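Local coordinates for putative fructose-bisphosphate aldolase (Coccidioides immitis, PDB 3PM6), which is probably a zinc-dependent class II aldolase, an enzyme family built on the TIM-barrel fold, at residues Arg213-Val218 and Val222-His227. Numbering follows the deposited sequence.
With ZN (zinc ion), chain S.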
loop_
_atom_site.group_PDB
_atom_site.type_symbol
_atom_site.label_atom_id
_atom_site.label_comp_id
_atom_site.label_asym_id
_atom_site.label_seq_id
_atom_site.Cartn_x
_atom_site.Cartn_y
_atom_site.Cartn_z
ATOM N N ARG A 213 -36.393 -3.854 16.545
ATOM C CA ARG A 213 -36.468 -4.728 17.738
ATOM C C ARG A 213 -35.088 -4.957 18.363
ATOM O O ARG A 213 -34.928 -4.886 19.587
ATOM C CB ARG A 213 -37.116 -6.094 17.404
ATOM C CG ARG A 213 -38.603 -6.133 17.612
ATOM C CD ARG A 213 -39.242 -7.418 17.147
ATOM N NE ARG A 213 -40.473 -7.073 16.451
ATOM C CZ ARG A 213 -40.750 -7.408 15.196
ATOM N NH1 ARG A 213 -39.891 -8.168 14.522
ATOM N NH2 ARG A 213 -41.903 -7.020 14.639
ATOM N N ILE A 214 -34.105 -5.217 17.508
ATOM C CA ILE A 214 -32.696 -5.295 17.917
ATOM C C ILE A 214 -32.201 -3.987 18.514
ATOM O O ILE A 214 -31.622 -3.959 19.601
ATOM C CB ILE A 214 -31.811 -5.735 16.723
ATOM C CG1 ILE A 214 -32.251 -7.129 16.237
ATOM C CG2 ILE A 214 -30.289 -5.663 17.077
ATOM C CD1 ILE A 214 -31.774 -7.467 14.878
ATOM N N ASN A 215 -32.457 -2.895 17.810
ATOM C CA ASN A 215 -32.007 -1.599 18.234
ATOM C C ASN A 215 -32.600 -1.258 19.603
ATOM O O ASN A 215 -31.897 -0.823 20.534
ATOM C CB ASN A 215 -32.438 -0.588 17.198
ATOM C CG ASN A 215 -31.938 0.774 17.496
ATOM O OD1 ASN A 215 -30.827 0.927 17.965
ATOM N ND2 ASN A 215 -32.752 1.777 17.236
ATOM N N GLU A 216 -33.898 -1.504 19.733
ATOM C CA GLU A 216 -34.614 -1.219 20.971
ATOM C C GLU A 216 -34.022 -2.025 22.133
ATOM O O GLU A 216 -33.881 -1.513 23.237
ATOM C CB GLU A 216 -36.093 -1.538 20.769
ATOM C CG GLU A 216 -36.987 -1.028 21.849
ATOM C CD GLU A 216 -37.189 0.456 21.752
ATOM O OE1 GLU A 216 -36.949 1.004 20.653
ATOM O OE2 GLU A 216 -37.564 1.069 22.770
ATOM N N ALA A 217 -33.645 -3.283 21.884
ATOM C CA ALA A 217 -33.132 -4.116 22.975
ATOM C C ALA A 217 -31.709 -3.759 23.371
ATOM O O ALA A 217 -31.394 -3.757 24.539
ATOM C CB ALA A 217 -33.247 -5.612 22.652
ATOM N N VAL A 218 -30.839 -3.458 22.413
ATOM C CA VAL A 218 -29.417 -3.288 22.754
ATOM C C VAL A 218 -28.795 -1.988 22.266
ATOM O O VAL A 218 -27.666 -1.672 22.631
ATOM C CB VAL A 218 -28.545 -4.446 22.226
ATOM C CG1 VAL A 218 -29.061 -5.781 22.720
ATOM C CG2 VAL A 218 -28.491 -4.413 20.716
ATOM N N VAL A 222 -24.703 -0.994 22.497
ATOM C CA VAL A 222 -23.775 -1.267 21.400
ATOM C C VAL A 222 -24.128 -0.528 20.093
ATOM O O VAL A 222 -25.294 -0.182 19.855
ATOM C CB VAL A 222 -23.615 -2.804 21.124
ATOM C CG1 VAL A 222 -23.134 -3.535 22.352
ATOM C CG2 VAL A 222 -24.906 -3.438 20.575
ATOM N N GLY A 223 -23.114 -0.280 19.259
ATOM C CA GLY A 223 -23.329 0.299 17.921
ATOM C C GLY A 223 -23.778 -0.781 16.934
ATOM O O GLY A 223 -23.501 -1.957 17.129
ATOM N N LEU A 224 -24.522 -0.405 15.906
ATOM C CA LEU A 224 -25.058 -1.401 14.974
ATOM C C LEU A 224 -24.396 -1.205 13.637
ATOM O O LEU A 224 -24.231 -0.066 13.211
ATOM C CB LEU A 224 -26.572 -1.276 14.855
ATOM C CG LEU A 224 -27.363 -1.588 16.131
ATOM C CD1 LEU A 224 -28.878 -1.406 15.897
ATOM C CD2 LEU A 224 -27.083 -3.020 16.627
ATOM N N VAL A 225 -24.033 -2.313 12.998
ATOM C CA VAL A 225 -23.172 -2.324 11.822
ATOM C C VAL A 225 -23.901 -3.018 10.698
ATOM O O VAL A 225 -24.343 -4.175 10.842
ATOM C CB VAL A 225 -21.797 -3.023 12.117
ATOM C CG1 VAL A 225 -20.843 -2.902 10.931
ATOM C CG2 VAL A 225 -21.145 -2.368 13.342
ATOM N N LEU A 226 -23.998 -2.303 9.573
ATOM C CA LEU A 226 -24.679 -2.773 8.385
ATOM C C LEU A 226 -23.688 -3.447 7.435
ATOM O O LEU A 226 -22.725 -2.831 6.968
ATOM C CB LEU A 226 -25.379 -1.605 7.674
ATOM C CG LEU A 226 -26.199 -1.933 6.398
ATOM C CD1 LEU A 226 -27.239 -3.014 6.628
ATOM C CD2 LEU A 226 -26.889 -0.693 5.845
ATOM N N HIS A 227 -23.969 -4.704 7.139
ATOM C CA HIS A 227 -23.226 -5.506 6.147
ATOM C C HIS A 227 -24.112 -5.805 4.945
ATOM O O HIS A 227 -25.356 -5.769 5.076
ATOM C CB HIS A 227 -22.834 -6.855 6.777
ATOM C CG HIS A 227 -21.704 -6.751 7.748
ATOM N ND1 HIS A 227 -20.437 -7.177 7.445
ATOM C CD2 HIS A 227 -21.647 -6.245 9.006
ATOM C CE1 HIS A 227 -19.635 -6.929 8.470
ATOM N NE2 HIS A 227 -20.345 -6.375 9.432
HETATM ZN ZN ZN S . -19.586 -7.894 5.660
#
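L224 turns its CG anti to its own carbonyl carbon (chi1 -65°) and runs on extended through CD1, while N215 carries its amide anti to the backbone N (chi1 -176°); together these torsions bring the leucine's end against the inner side of the helix. The two methyls of L224 then divide the work. CD1 of L224 lies across the N215 side chain at about a right angle, 3.7 Å from OD1 of N215 and nearly as near to its CB, a van der Waals contact that leaves OD1 to receive a weak hydrogen bond from R23. The other methyl, CD2 of L224, approaches CG2 of I214 more loosely, at 4.2 Å. One turn further along, the side chains of V218 and V222 come closest through their CG2 methyls, CG2 of V218 lying 3.7 Å from CG2 of V222, and L188 of the neighbouring strand touches both valines. Where the helix gives way to the strand, the backbone itself closes the turn: N of V222 donates to O of V218 at 3.0 Å. Packing is thus concentrated at the start of the strand. Just past the far end of the strand, H227 binds zinc through ND1 at 2.1 Å, alongside H91 and H196, while E148 accepts a hydrogen bond from the other ring nitrogen, NE2, which should restrict rotation of the imidazole. The principle illustrated is that of the beta-alpha-beta unit formed by strand 187-188, helix 208-218 and strand 223-226: a buried helix-strand interface on the outside of the barrel, and a metal ligand just beyond the C-terminal end of the strand, where TIM barrels place their active sites.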